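Local coordinates for putative sugar binding protein (Geobacillus stearothermophilus, PDB 6GT9), which binds galactose and probably glucose as well, consistent with a sugar-recognising role in a three-component sensing system tied to galactan utilization, at residues G152-A157 with D213-Y218; G143-E148 with K240-G245; H32-P37 with A86-I91. One frame throughout, in Å; residues are numbered along the deposited sequence.

Interaction 1. Residues G152-A157 with D213-Y218; sequences GKATVA and DVNAFY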
loop_
_atom_site.group_PDB
_atom_site.type_symbol
_atom_site.label_atom_id
_atom_site.label_comp_id
_atom_site.label_asym_id
_atom_site.label_seq_id
_atom_site.Cartn_x
_atom_site.Cartn_y
_atom_site.Cartn_z
ATOM N N GLY A 152 -25.546 -4.525 4.567
ATOM C CA GLY A 152 -25.931 -3.281 3.933
ATOM C C GLY A 152 -26.255 -2.134 4.864
ATOM O O GLY A 152 -26.806 -1.126 4.404
ATOM N N LYS A 153 -25.914 -2.238 6.149
ATOM C CA LYS A 153 -26.272 -1.230 7.143
ATOM C C LYS A 153 -25.048 -0.875 7.986
ATOM O O LYS A 153 -24.579 -1.695 8.784
ATOM C CB LYS A 153 -27.420 -1.744 8.011
ATOM C CG LYS A 153 -28.657 -2.084 7.174
ATOM C CD LYS A 153 -29.602 -3.037 7.882
ATOM C CE LYS A 153 -29.030 -4.451 7.977
ATOM N NZ LYS A 153 -30.049 -5.401 8.526
ATOM N N ALA A 154 -24.536 0.345 7.826
ATOM C CA ALA A 154 -23.322 0.739 8.528
ATOM C C ALA A 154 -23.131 2.242 8.437
ATOM O O ALA A 154 -23.425 2.852 7.405
ATOM C CB ALA A 154 -22.085 0.027 7.955
ATOM N N THR A 155 -22.627 2.826 9.525
ATOM C CA THR A 155 -22.198 4.214 9.574
ATOM C C THR A 155 -20.669 4.195 9.566
ATOM O O THR A 155 -20.045 3.832 10.570
ATOM C CB THR A 155 -22.748 4.922 10.813
ATOM O OG1 THR A 155 -24.186 4.889 10.780
ATOM C CG2 THR A 155 -22.277 6.371 10.850
ATOM N N VAL A 156 -20.075 4.582 8.438
ATOM C CA VAL A 156 -18.689 4.258 8.118
ATOM C C VAL A 156 -17.809 5.488 8.269
ATOM O O VAL A 156 -18.143 6.568 7.768
ATOM C CB VAL A 156 -18.567 3.697 6.691
ATOM C CG1 VAL A 156 -17.116 3.404 6.364
ATOM C CG2 VAL A 156 -19.429 2.448 6.545
ATOM N N ALA A 157 -16.663 5.307 8.914
ATOM C CA ALA A 157 -15.547 6.235 8.822
ATOM C C ALA A 157 -14.376 5.547 8.137
ATOM O O ALA A 157 -14.174 4.339 8.288
ATOM C CB ALA A 157 -15.115 6.737 10.204
ATOM N N ASP A 213 -22.014 8.177 16.185
ATOM C CA ASP A 213 -22.818 7.173 15.505
ATOM C C ASP A 213 -21.994 6.239 14.614
ATOM O O ASP A 213 -22.535 5.244 14.131
ATOM C CB ASP A 213 -23.925 7.854 14.683
ATOM C CG ASP A 213 -23.386 8.901 13.709
ATOM O OD1 ASP A 213 -22.254 9.395 13.912
ATOM O OD2 ASP A 213 -24.105 9.242 12.741
ATOM N N VAL A 214 -20.703 6.521 14.399
ATOM C CA VAL A 214 -19.855 5.610 13.631
ATOM C C VAL A 214 -19.825 4.244 14.297
ATOM O O VAL A 214 -19.545 4.123 15.496
ATOM C CB VAL A 214 -18.435 6.185 13.496
ATOM C CG1 VAL A 214 -17.467 5.114 12.996
ATOM C CG2 VAL A 214 -18.442 7.380 12.578
ATOM N N ASN A 215 -20.128 3.205 13.521
ATOM C CA ASN A 215 -20.009 1.835 13.998
ATOM C C ASN A 215 -19.216 0.963 13.026
ATOM O O ASN A 215 -19.203 -0.268 13.176
ATOM C CB ASN A 215 -21.402 1.229 14.266
ATOM C CG ASN A 215 -22.315 1.258 13.038
ATOM O OD1 ASN A 215 -21.880 1.542 11.916
ATOM N ND2 ASN A 215 -23.597 0.952 13.251
ATOM N N ALA A 216 -18.550 1.569 12.045
ATOM C CA ALA A 216 -17.739 0.831 11.089
ATOM C C ALA A 216 -16.550 1.682 10.653
ATOM O O ALA A 216 -16.704 2.872 10.358
ATOM C CB ALA A 216 -18.567 0.405 9.869
ATOM N N PHE A 217 -15.369 1.064 10.609
ATOM C CA PHE A 217 -14.153 1.708 10.121
ATOM C C PHE A 217 -13.585 0.930 8.945
ATOM O O PHE A 217 -13.643 -0.302 8.922
ATOM C CB PHE A 217 -13.070 1.790 11.196
ATOM C CG PHE A 217 -13.289 2.868 12.218
ATOM C CD1 PHE A 217 -14.050 2.618 13.356
ATOM C CD2 PHE A 217 -12.710 4.119 12.062
ATOM C CE1 PHE A 217 -14.229 3.605 14.325
ATOM C CE2 PHE A 217 -12.901 5.126 13.028
ATOM C CZ PHE A 217 -13.658 4.862 14.159
ATOM N N TYR A 218 -13.014 1.664 7.990
ATOM C CA TYR A 218 -12.295 1.111 6.844
ATOM C C TYR A 218 -10.924 1.775 6.796
ATOM O O TYR A 218 -10.840 2.991 6.615
ATOM C CB TYR A 218 -13.060 1.378 5.550
ATOM C CG TYR A 218 -12.315 1.118 4.252
ATOM C CD1 TYR A 218 -11.538 -0.023 4.081
ATOM C CD2 TYR A 218 -12.450 1.980 3.176
ATOM C CE1 TYR A 218 -10.881 -0.285 2.882
ATOM C CE2 TYR A 218 -11.801 1.733 1.970
ATOM C CZ TYR A 218 -11.031 0.592 1.823
ATOM O OH TYR A 218 -10.397 0.348 0.622
#

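Interaction 2. Residues G143-E148 with K240-G245; sequences GRALAE and KTYIIG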
loop_
_atom_site.group_PDB
_atom_site.type_symbol
_atom_site.label_atom_id
_atom_site.label_comp_id
_atom_site.label_asym_id
_atom_site.label_seq_id
_atom_site.Cartn_x
_atom_site.Cartn_y
_atom_site.Cartn_z
ATOM N N GLY A 143 -15.104 -2.983 -0.071
ATOM C CA GLY A 143 -16.463 -2.462 -0.013
ATOM C C GLY A 143 -17.511 -3.560 -0.076
ATOM O O GLY A 143 -18.478 -3.554 0.692
ATOM N N ARG A 144 -17.348 -4.506 -1.011
ATOM C CA ARG A 144 -18.225 -5.675 -1.044
ATOM C C ARG A 144 -18.234 -6.387 0.300
ATOM O O ARG A 144 -19.296 -6.768 0.811
ATOM C CB ARG A 144 -17.773 -6.634 -2.142
ATOM C CG ARG A 144 -18.140 -6.200 -3.557
ATOM C CD ARG A 144 -19.610 -6.482 -3.848
ATOM N NE ARG A 144 -19.927 -6.284 -5.265
ATOM C CZ ARG A 144 -20.521 -5.193 -5.736
ATOM N NH1 ARG A 144 -20.875 -4.224 -4.899
ATOM N NH2 ARG A 144 -20.776 -5.077 -7.031
ATOM N N ALA A 145 -17.054 -6.558 0.896
ATOM C CA ALA A 145 -16.945 -7.305 2.145
ATOM C C ALA A 145 -17.700 -6.611 3.272
ATOM O O ALA A 145 -18.439 -7.256 4.028
ATOM C CB ALA A 145 -15.472 -7.482 2.518
ATOM N N LEU A 146 -17.505 -5.296 3.421
ATOM C CA LEU A 146 -18.199 -4.576 4.483
ATOM C C LEU A 146 -19.711 -4.640 4.287
ATOM O O LEU A 146 -20.468 -4.791 5.258
ATOM C CB LEU A 146 -17.710 -3.125 4.535
ATOM C CG LEU A 146 -18.310 -2.192 5.598
ATOM C CD1 LEU A 146 -17.256 -1.180 6.092
ATOM C CD2 LEU A 146 -19.547 -1.460 5.096
ATOM N N ALA A 147 -20.170 -4.531 3.035
ATOM C CA ALA A 147 -21.602 -4.594 2.752
ATOM C C ALA A 147 -22.170 -5.969 3.078
ATOM O O ALA A 147 -23.289 -6.076 3.597
ATOM C CB ALA A 147 -21.871 -4.233 1.288
ATOM N N GLU A 148 -21.415 -7.029 2.781
ATOM C CA GLU A 148 -21.850 -8.382 3.118
ATOM C C GLU A 148 -21.919 -8.584 4.626
ATOM O O GLU A 148 -22.932 -9.055 5.152
ATOM C CB GLU A 148 -20.905 -9.411 2.499
ATOM C CG GLU A 148 -21.112 -9.665 1.008
ATOM C CD GLU A 148 -20.364 -10.903 0.525
ATOM O OE1 GLU A 148 -19.426 -10.764 -0.293
ATOM O OE2 GLU A 148 -20.715 -12.019 0.976
ATOM N N LYS A 240 -20.560 -3.580 19.421
ATOM C CA LYS A 240 -19.383 -3.702 18.605
ATOM C C LYS A 240 -19.223 -2.756 17.398
ATOM O O LYS A 240 -20.151 -2.152 16.923
ATOM C CB LYS A 240 -19.090 -5.176 18.290
ATOM C CG LYS A 240 -17.605 -5.550 18.289
ATOM C CD LYS A 240 -17.422 -7.029 18.521
ATOM C CE LYS A 240 -16.228 -7.591 17.762
ATOM N NZ LYS A 240 -16.432 -9.023 17.392
ATOM N N THR A 241 -17.985 -2.630 16.952
ATOM C CA THR A 241 -17.599 -1.763 15.862
ATOM C C THR A 241 -16.975 -2.645 14.807
ATOM O O THR A 241 -16.160 -3.424 15.122
ATOM C CB THR A 241 -16.529 -0.803 16.370
ATOM O OG1 THR A 241 -17.084 0.009 17.373
ATOM C CG2 THR A 241 -15.985 0.062 15.290
ATOM N N TYR A 242 -17.392 -2.487 13.565
ATOM C CA TYR A 242 -16.873 -3.272 12.451
ATOM C C TYR A 242 -15.614 -2.608 11.905
ATOM O O TYR A 242 -15.625 -1.420 11.574
ATOM C CB TYR A 242 -17.926 -3.405 11.350
ATOM C CG TYR A 242 -17.479 -4.204 10.137
ATOM C CD1 TYR A 242 -17.651 -5.582 10.081
ATOM C CD2 TYR A 242 -16.888 -3.573 9.042
ATOM C CE1 TYR A 242 -17.236 -6.314 8.965
ATOM C CE2 TYR A 242 -16.475 -4.295 7.924
ATOM C CZ TYR A 242 -16.648 -5.662 7.890
ATOM O OH TYR A 242 -16.248 -6.379 6.771
ATOM N N ILE A 243 -14.530 -3.370 11.807
ATOM C CA ILE A 243 -13.266 -2.850 11.280
ATOM C C ILE A 243 -12.829 -3.720 10.115
ATOM O O ILE A 243 -12.623 -4.928 10.285
ATOM C CB ILE A 243 -12.162 -2.819 12.344
ATOM C CG1 ILE A 243 -12.597 -2.005 13.552
ATOM C CG2 ILE A 243 -10.887 -2.215 11.755
ATOM C CD1 ILE A 243 -11.569 -2.014 14.666
ATOM N N ILE A 244 -12.644 -3.110 8.945
ATOM C CA ILE A 244 -11.960 -3.769 7.840
ATOM C C ILE A 244 -10.729 -2.936 7.495
ATOM O O ILE A 244 -10.822 -1.714 7.319
ATOM C CB ILE A 244 -12.881 -3.993 6.619
ATOM C CG1 ILE A 244 -12.109 -4.717 5.490
ATOM C CG2 ILE A 244 -13.514 -2.698 6.154
ATOM C CD1 ILE A 244 -12.986 -5.363 4.406
ATOM N N GLY A 245 -9.573 -3.584 7.474
ATOM C CA GLY A 245 -8.324 -2.892 7.173
ATOM C C GLY A 245 -7.561 -3.518 6.028
ATOM O O GLY A 245 -8.106 -4.351 5.300
#

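Interaction 3. Residues H32-P37 with A86-I91; sequences HFVLVP and AKVDGI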
loop_
_atom_site.group_PDB
_atom_site.type_symbol
_atom_site.label_atom_id
_atom_site.label_comp_id
_atom_site.label_asym_id
_atom_site.label_seq_id
_atom_site.Cartn_x
_atom_site.Cartn_y
_atom_site.Cartn_z
ATOM N N HIS A 32 23.383 -2.362 -10.494
ATOM C CA HIS A 32 22.904 -1.645 -9.314
ATOM C C HIS A 32 21.450 -1.252 -9.554
ATOM O O HIS A 32 21.165 -0.429 -10.432
ATOM C CB HIS A 32 23.765 -0.413 -9.033
ATOM C CG HIS A 32 25.222 -0.716 -8.823
ATOM N ND1 HIS A 32 25.708 -1.308 -7.676
ATOM C CD2 HIS A 32 26.300 -0.495 -9.612
ATOM C CE1 HIS A 32 27.019 -1.453 -7.773
ATOM N NE2 HIS A 32 27.402 -0.963 -8.936
ATOM N N PHE A 33 20.536 -1.854 -8.788
ATOM C CA PHE A 33 19.121 -1.506 -8.782
ATOM C C PHE A 33 18.796 -0.796 -7.474
ATOM O O PHE A 33 19.279 -1.197 -6.411
ATOM C CB PHE A 33 18.204 -2.737 -8.879
ATOM C CG PHE A 33 18.410 -3.593 -10.111
ATOM C CD1 PHE A 33 19.163 -3.146 -11.191
ATOM C CD2 PHE A 33 17.825 -4.850 -10.175
ATOM C CE1 PHE A 33 19.340 -3.953 -12.314
ATOM C CE2 PHE A 33 17.994 -5.655 -11.289
ATOM C CZ PHE A 33 18.769 -5.203 -12.355
ATOM N N VAL A 34 17.963 0.237 -7.543
ATOM C CA VAL A 34 17.523 0.961 -6.357
ATOM C C VAL A 34 16.041 0.685 -6.149
ATOM O O VAL A 34 15.252 0.762 -7.096
ATOM C CB VAL A 34 17.784 2.471 -6.475
ATOM C CG1 VAL A 34 17.256 3.195 -5.218
ATOM C CG2 VAL A 34 19.296 2.743 -6.667
ATOM N N LEU A 35 15.666 0.363 -4.917
ATOM C CA LEU A 35 14.265 0.239 -4.521
ATOM C C LEU A 35 13.975 1.380 -3.560
ATOM O O LEU A 35 14.659 1.517 -2.542
ATOM C CB LEU A 35 13.982 -1.112 -3.864
ATOM C CG LEU A 35 12.613 -1.275 -3.187
ATOM C CD1 LEU A 35 11.465 -1.181 -4.191
ATOM C CD2 LEU A 35 12.555 -2.588 -2.414
ATOM N N VAL A 36 12.993 2.207 -3.899
ATOM C CA VAL A 36 12.621 3.359 -3.085
ATOM C C VAL A 36 11.282 3.046 -2.418
ATOM O O VAL A 36 10.265 2.920 -3.117
ATOM C CB VAL A 36 12.529 4.637 -3.926
ATOM C CG1 VAL A 36 12.132 5.810 -3.041
ATOM C CG2 VAL A 36 13.853 4.898 -4.637
ATOM N N PRO A 37 11.232 2.883 -1.100
ATOM C CA PRO A 37 9.954 2.667 -0.420
ATOM C C PRO A 37 9.269 3.993 -0.109
ATOM O O PRO A 37 9.864 5.066 -0.179
ATOM C CB PRO A 37 10.370 1.962 0.869
ATOM C CG PRO A 37 11.664 2.669 1.210
ATOM C CD PRO A 37 12.361 2.856 -0.145
ATOM N N ALA A 86 23.306 9.130 -10.017
ATOM C CA ALA A 86 24.368 8.151 -9.798
ATOM C C ALA A 86 24.447 7.101 -10.906
ATOM O O ALA A 86 25.253 6.164 -10.799
ATOM C CB ALA A 86 24.176 7.460 -8.446
ATOM N N LYS A 87 23.628 7.231 -11.944
ATOM C CA LYS A 87 23.651 6.346 -13.120
ATOM C C LYS A 87 23.506 4.866 -12.744
ATOM O O LYS A 87 24.241 3.995 -13.229
ATOM C CB LYS A 87 24.915 6.595 -13.941
ATOM C CG LYS A 87 24.955 7.994 -14.539
ATOM C CD LYS A 87 26.192 8.178 -15.417
ATOM C CE LYS A 87 26.005 9.331 -16.395
ATOM N NZ LYS A 87 26.962 9.252 -17.545
ATOM N N VAL A 88 22.512 4.574 -11.900
ATOM C CA VAL A 88 22.210 3.202 -11.517
ATOM C C VAL A 88 21.544 2.519 -12.707
ATOM O O VAL A 88 21.141 3.183 -13.673
ATOM C CB VAL A 88 21.317 3.133 -10.259
ATOM C CG1 VAL A 88 21.991 3.814 -9.060
ATOM C CG2 VAL A 88 19.938 3.736 -10.532
ATOM N N ASP A 89 21.418 1.192 -12.645
ATOM C CA ASP A 89 20.948 0.417 -13.789
ATOM C C ASP A 89 19.430 0.282 -13.849
ATOM O O ASP A 89 18.886 -0.063 -14.907
ATOM C CB ASP A 89 21.613 -0.962 -13.770
ATOM C CG ASP A 89 23.124 -0.855 -13.762
ATOM O OD1 ASP A 89 23.668 -0.411 -14.781
ATOM O OD2 ASP A 89 23.763 -1.151 -12.727
ATOM N N GLY A 90 18.733 0.562 -12.755
ATOM C CA GLY A 90 17.283 0.517 -12.773
ATOM C C GLY A 90 16.756 1.066 -11.464
ATOM O O GLY A 90 17.462 1.016 -10.452
ATOM N N ILE A 91 15.530 1.595 -11.471
ATOM C CA ILE A 91 14.925 2.227 -10.302
ATOM C C ILE A 91 13.525 1.652 -10.138
ATOM O O ILE A 91 12.745 1.610 -11.101
ATOM C CB ILE A 91 14.881 3.760 -10.446
ATOM C CG1 ILE A 91 16.314 4.323 -10.467
ATOM C CG2 ILE A 91 14.083 4.383 -9.328
ATOM C CD1 ILE A 91 16.412 5.816 -10.704
#

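Interaction 1. Residues G152-A157 with D213-Y218
Asn215 turns its amide back onto Thr155, where OD1 takes the backbone N-H of Thr155 at 2.8 Å in a nearly straight bond (162° at the hydrogen). The first torsion of Asn215 (chi1 57°) sets CG between the backbone N and the carbonyl carbon, a crowded position. The N-H of Asn215 in turn reaches Thr155 O at 3.0 Å, and Ala216 N adds a weak bond to the same oxygen. Asn215 thus grips both the N-H and the C=O of one residue. Thr155 CG2, anti to its backbone N, leans toward the chain at Asp213 and Val214, with Asp213 O 3.5 Å away. Further on, the pairing is regular: Ala157 N bonds to Ala216 O and Tyr218 N to Ala157 O. On one face Ala216 CB meets Ala154 CB and Val156 CG2, each at 4.0 Å; on the other, Ala157 CB sits obliquely to the Phe217 ring, 3.9 Å from CE2, and also touches Val214 CG1. Helix 135-149 packs on the first face and helix 197-210 on the second. Parallel strands covered by helices on both faces are characteristic of the Rossmann-like domains of periplasmic binding proteins.

Interaction 2. Residues G143-E148 with K240-G245
Leu146 lies obliquely against the Tyr242 ring, its CG 3.6 Å from CE2 and its CD1 3.8 Å from CD2. The isobutyl group gets there with CG anti to the backbone N (chi1 -180°); Tyr242 CG is likewise anti to its backbone N, and the ring extends from the strand toward the helix. At the far end of the ring, OH comes within 3.5 Å of Leu146 CA. Two residues further on, on the same face of the strand, Ile244 spreads its two branches: CG2 meets Leu146 CD1 at 4.0 Å, and CD1 meets Ala145 CB at 3.8 Å. No hydrogen bond joins the two segments, which pack through apolar side chains. Helix 143-148 runs almost antiparallel to strand 242-245, at 163°, as expected where a helix covers the mostly parallel sheet in the alpha/beta layering of this fold. Tyr242 OH is held by a hydrogen bond to OD2 of Asp149, near the end of the same helix, and this fixes the tip of the ring. A leucine in place of Tyr242 would probably open a gap beside Leu146 and leave the Asp149 carboxylate without its hydroxyl partner. Outward from here, Val299 of strand 298-301 touches both Ala145 and Ile244, while Ala216 and Tyr218 of the neighbouring strand flank Tyr242 and Ile244 respectively.

Interaction 3. Residues H32-P37 with A86-I91
Asp89 OD2 receives the backbone N-H of His32 at 2.6 Å, in an almost straight bond (171° at the hydrogen) that uses the lone pair turned away from the other carboxylate oxygen. The N-H of Asp89 answers with a bond to His32 O at 2.8 Å, so one residue holds both the donor and the acceptor of His32 just ahead of strand 90-93. CG of Asp89 lies anti to its carbonyl carbon (chi1 -56°), which sets CG beside its own backbone N. The imidazole of His32 is almost parallel to this carboxylate, their planes 13° apart, but its nitrogens turn elsewhere, ND1 being hydrogen-bonded to Asp62. Phe33 also touches the aspartate: Asp89 CB lies at the edge of its ring, near the ring plane, 4.0 Å from CE1. Beyond Asp89 the parallel pairing continues, with Val34 N bonded to Gly90 O at 3.1 Å. The side chains of Val34 and Val88 cross at about a right angle, Val34 CG2 lying 3.8 Å from Val88 CG1. Val88 follows a Schellman motif at Lys87, which ends helix 73-85 and turns the chain back into the sheet. That helix covers the Val34 face, where Ala83 touches Val34 and Leu80 touches Ile91. Helix 269-284 covers the Phe33 face through Val277, Met280 and Val284, while strand 62-65 pairs with the outer side of strand 32-36.

Overall arrangement
Interaction 3 comes first along the chain and lies in the parallel sheet of strands 32-36 and 90-93, on the opposite side of the molecule from the other two. Its centre is about 42 Å from that of interaction 1 and about 39 Å from that of interaction 2. Those two are close neighbours, their centres about 8 Å apart, with interaction 1 nested inside the loop closed by interaction 2. They share the second sheet, in which strands 216-219 and 242-246 run side by side and are linked by backbone bonds from Tyr242 to Phe217 and to Asn215. The contacts thus fall in the two lobes of a periplasmic binding protein, which hold galactose between them.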